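Local coordinates for ribosome-inactivating protein (Lychnis chalcedonica, PDB 2G5X) that is a ribosome-inactivating protein of plant origin, here a single chain with the fold of that family, at residues Val36-Val48 with Thr60-Gly72. Numbering follows the deposited sequence.
Sequences VTKKANNDKFVLV and TLAFRASDAYLVG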
# COMPACT_ATOMS: atom_id res chain seq x y z
N VAL A 36 15.55 -4.22 3.37
CA VAL A 36 15.11 -5.53 2.90
C VAL A 36 14.07 -6.14 3.83
O VAL A 36 14.20 -6.07 5.05
CB VAL A 36 16.31 -6.50 2.81
CG1 VAL A 36 15.90 -7.79 2.11
CG2 VAL A 36 17.47 -5.82 2.09
N THR A 37 13.03 -6.75 3.26
CA THR A 37 12.00 -7.37 4.09
C THR A 37 12.53 -8.68 4.68
O THR A 37 13.54 -9.23 4.20
CB THR A 37 10.71 -7.68 3.30
OG1 THR A 37 10.98 -8.68 2.31
CG2 THR A 37 10.20 -6.42 2.62
N LYS A 38 11.86 -9.17 5.71
CA LYS A 38 12.24 -10.41 6.37
C LYS A 38 11.21 -11.49 6.07
O LYS A 38 10.01 -11.31 6.29
CB LYS A 38 12.33 -10.19 7.88
CG LYS A 38 12.75 -8.79 8.30
CD LYS A 38 14.05 -8.33 7.64
CE LYS A 38 14.35 -6.88 7.99
NZ LYS A 38 15.56 -6.34 7.30
N LYS A 39 11.67 -12.63 5.56
CA LYS A 39 10.78 -13.73 5.22
C LYS A 39 9.93 -14.20 6.39
O LYS A 39 8.76 -14.56 6.22
CB LYS A 39 11.59 -14.90 4.66
CG LYS A 39 10.75 -15.99 4.00
CD LYS A 39 11.64 -16.99 3.27
CE LYS A 39 10.82 -18.04 2.55
NZ LYS A 39 11.69 -18.96 1.75
N ALA A 40 10.51 -14.19 7.59
CA ALA A 40 9.80 -14.64 8.79
C ALA A 40 8.79 -13.63 9.34
O ALA A 40 8.14 -13.90 10.35
CB ALA A 40 10.81 -15.02 9.88
N ASN A 41 8.66 -12.47 8.69
CA ASN A 41 7.70 -11.47 9.16
C ASN A 41 6.33 -11.62 8.51
O ASN A 41 5.62 -10.63 8.30
CB ASN A 41 8.22 -10.05 8.89
CG ASN A 41 9.20 -9.57 9.95
OD1 ASN A 41 9.39 -10.22 10.98
ND2 ASN A 41 9.82 -8.42 9.70
N ASN A 42 5.95 -12.85 8.18
CA ASN A 42 4.65 -13.10 7.56
C ASN A 42 3.51 -12.95 8.56
O ASN A 42 2.34 -12.86 8.16
CB ASN A 42 4.62 -14.49 6.93
CG ASN A 42 4.93 -15.58 7.93
OD1 ASN A 42 6.01 -15.62 8.51
ND2 ASN A 42 3.97 -16.47 8.15
N ASP A 43 3.84 -12.92 9.84
CA ASP A 43 2.84 -12.78 10.90
C ASP A 43 3.00 -11.45 11.63
O ASP A 43 2.48 -11.26 12.73
CB ASP A 43 2.99 -13.93 11.90
CG ASP A 43 4.30 -13.89 12.64
OD1 ASP A 43 5.33 -13.52 12.03
OD2 ASP A 43 4.32 -14.25 13.84
N LYS A 44 3.74 -10.53 11.00
CA LYS A 44 3.97 -9.20 11.54
C LYS A 44 3.40 -8.21 10.53
O LYS A 44 3.33 -8.51 9.34
CB LYS A 44 5.47 -8.94 11.73
CG LYS A 44 6.00 -9.29 13.11
CD LYS A 44 5.58 -10.69 13.54
CE LYS A 44 5.99 -10.97 14.97
NZ LYS A 44 5.45 -12.28 15.44
N PHE A 45 3.00 -7.04 11.00
CA PHE A 45 2.42 -6.04 10.11
C PHE A 45 2.92 -4.63 10.34
O PHE A 45 3.36 -4.28 11.43
CB PHE A 45 0.89 -6.06 10.24
CG PHE A 45 0.29 -7.42 10.05
CD1 PHE A 45 0.33 -8.36 11.07
CD2 PHE A 45 -0.25 -7.78 8.82
CE1 PHE A 45 -0.15 -9.65 10.87
CE2 PHE A 45 -0.74 -9.07 8.60
CZ PHE A 45 -0.68 -10.01 9.63
N VAL A 46 2.87 -3.83 9.28
CA VAL A 46 3.28 -2.44 9.33
C VAL A 46 2.01 -1.61 9.13
O VAL A 46 1.29 -1.79 8.14
CB VAL A 46 4.29 -2.11 8.22
CG1 VAL A 46 4.63 -0.62 8.25
CG2 VAL A 46 5.55 -2.94 8.40
N LEU A 47 1.72 -0.72 10.07
CA LEU A 47 0.54 0.12 9.98
C LEU A 47 0.88 1.44 9.32
O LEU A 47 1.96 1.99 9.52
CB LEU A 47 -0.06 0.36 11.37
CG LEU A 47 -0.50 -0.87 12.16
CD1 LEU A 47 -1.16 -0.42 13.46
CD2 LEU A 47 -1.49 -1.70 11.34
N VAL A 48 -0.06 1.95 8.53
CA VAL A 48 0.09 3.20 7.81
C VAL A 48 -1.16 4.06 7.97
O VAL A 48 -2.27 3.60 7.73
CB VAL A 48 0.31 2.93 6.30
CG1 VAL A 48 0.14 4.21 5.49
CG2 VAL A 48 1.70 2.35 6.09
N THR A 60 -6.47 3.69 8.81
CA THR A 60 -5.18 3.03 9.05
C THR A 60 -5.07 1.74 8.25
O THR A 60 -5.86 0.82 8.43
CB THR A 60 -4.99 2.72 10.55
OG1 THR A 60 -5.11 3.93 11.31
CG2 THR A 60 -3.61 2.10 10.81
N LEU A 61 -4.08 1.68 7.35
CA LEU A 61 -3.85 0.50 6.52
C LEU A 61 -2.91 -0.48 7.22
O LEU A 61 -2.00 -0.06 7.94
CB LEU A 61 -3.22 0.91 5.19
CG LEU A 61 -3.91 1.96 4.32
CD1 LEU A 61 -3.03 2.27 3.11
CD2 LEU A 61 -5.26 1.44 3.88
N ALA A 62 -3.11 -1.77 6.98
CA ALA A 62 -2.25 -2.79 7.58
C ALA A 62 -1.59 -3.63 6.49
O ALA A 62 -2.28 -4.26 5.68
CB ALA A 62 -3.06 -3.69 8.51
N PHE A 63 -0.26 -3.63 6.46
CA PHE A 63 0.49 -4.40 5.46
C PHE A 63 1.29 -5.53 6.10
O PHE A 63 1.96 -5.33 7.11
CB PHE A 63 1.50 -3.51 4.71
CG PHE A 63 0.88 -2.44 3.87
CD1 PHE A 63 0.63 -1.18 4.40
CD2 PHE A 63 0.57 -2.68 2.54
CE1 PHE A 63 0.08 -0.16 3.62
CE2 PHE A 63 0.02 -1.68 1.74
CZ PHE A 63 -0.22 -0.41 2.28
N ARG A 64 1.23 -6.72 5.49
CA ARG A 64 2.02 -7.85 5.98
C ARG A 64 3.47 -7.42 5.76
O ARG A 64 3.84 -7.01 4.66
CB ARG A 64 1.69 -9.12 5.18
CG ARG A 64 2.58 -10.32 5.48
CD ARG A 64 1.96 -11.64 4.99
NE ARG A 64 0.81 -12.02 5.81
CZ ARG A 64 -0.45 -12.04 5.38
NH1 ARG A 64 -0.74 -11.72 4.13
NH2 ARG A 64 -1.42 -12.38 6.22
N ALA A 65 4.28 -7.51 6.81
CA ALA A 65 5.68 -7.06 6.77
C ALA A 65 6.66 -7.83 5.89
O ALA A 65 7.66 -7.26 5.43
CB ALA A 65 6.22 -6.99 8.19
N SER A 66 6.39 -9.10 5.64
CA SER A 66 7.29 -9.91 4.82
C SER A 66 7.26 -9.59 3.34
O SER A 66 8.27 -9.77 2.64
CB SER A 66 6.98 -11.40 5.01
OG SER A 66 5.66 -11.69 4.58
N ASP A 67 6.12 -9.11 2.85
CA ASP A 67 5.96 -8.82 1.43
C ASP A 67 5.22 -7.53 1.08
O ASP A 67 4.92 -7.29 -0.09
CB ASP A 67 5.25 -9.99 0.75
CG ASP A 67 3.91 -10.33 1.40
OD1 ASP A 67 3.47 -9.56 2.28
OD2 ASP A 67 3.31 -11.35 1.04
N ALA A 68 4.94 -6.71 2.08
CA ALA A 68 4.24 -5.43 1.88
C ALA A 68 2.86 -5.62 1.23
O ALA A 68 2.44 -4.83 0.39
CB ALA A 68 5.11 -4.49 1.04
N TYR A 69 2.16 -6.66 1.65
CA TYR A 69 0.83 -7.00 1.12
C TYR A 69 -0.29 -6.44 2.01
O TYR A 69 -0.30 -6.67 3.22
CB TYR A 69 0.74 -8.52 1.03
CG TYR A 69 -0.42 -9.06 0.24
CD1 TYR A 69 -1.60 -9.44 0.87
CD2 TYR A 69 -0.32 -9.21 -1.14
CE1 TYR A 69 -2.66 -9.96 0.14
CE2 TYR A 69 -1.38 -9.74 -1.88
CZ TYR A 69 -2.54 -10.11 -1.24
OH TYR A 69 -3.59 -10.64 -1.96
N LEU A 70 -1.23 -5.71 1.41
CA LEU A 70 -2.35 -5.11 2.17
C LEU A 70 -3.39 -6.15 2.60
O LEU A 70 -3.96 -6.85 1.77
CB LEU A 70 -3.03 -4.02 1.33
CG LEU A 70 -4.19 -3.26 2.00
CD1 LEU A 70 -3.65 -2.39 3.12
CD2 LEU A 70 -4.92 -2.41 0.97
N VAL A 71 -3.64 -6.23 3.91
CA VAL A 71 -4.61 -7.20 4.43
C VAL A 71 -5.92 -6.61 4.95
O VAL A 71 -6.86 -7.35 5.23
CB VAL A 71 -3.98 -8.06 5.56
CG1 VAL A 71 -2.73 -8.78 5.04
CG2 VAL A 71 -3.64 -7.19 6.76
N GLY A 72 -5.98 -5.29 5.08
CA GLY A 72 -7.20 -4.66 5.57
C GLY A 72 -6.96 -3.24 6.06
O GLY A 72 -5.88 -2.69 5.87
O HOH W 1 9.90 -7.33 6.93
O HOH W 2 -0.27 -13.56 8.77
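Arg64 reaches to the loop ahead of strand 45-48 and donates NE to the carbonyl oxygen of Asn42 (NE to O 2.9 Å), with that oxygen close to the guanidinium plane. The bend at chi3 (-71°) turns the group back for this bond, and a water linking Arg64 NH2 to Asn42 O closes the bridge. Beside it the Phe45 ring meets the backbone obliquely, CD2 lying 3.6 Å from Arg64 CA, while the Phe45 and Val71 side chains cross at about a right angle, Phe45 CE2 lying 3.9 Å from Val71 CG2. On the other face of the sheet, Val48 CG2 meets Phe63 CE1 obliquely at 3.9 Å. Phe63 turns its ring edge to Val46 O, and Leu70 CD1 lies over one ring face. Val46 and Phe63, then Val48 and Leu61, are hydrogen-bonded antiparallel pairs; just beyond the last pair, Phe45 with Arg64, Ala65 N bonds to Lys44 O, nearly straight (176°). Farther along, Thr37 OG1 donates to Ser66 O from above the carbonyl plane (2.9 Å), and a second water joins Lys38 N, Asn41 ND2 and Ala65 O, tying the 38-41 turn to the loop after strand 60-64. Glu91 forms a salt bridge with Arg64 NH2; helix 10-25 packs on Val46 and Val48, and helix 154-173 on Phe63. With a G1 bulge in the next connection, where Ala68 and Tyr69 both face Arg64, the arrangement is an antiparallel beta hairpin within the mixed sheet of the ribosome-inactivating protein fold.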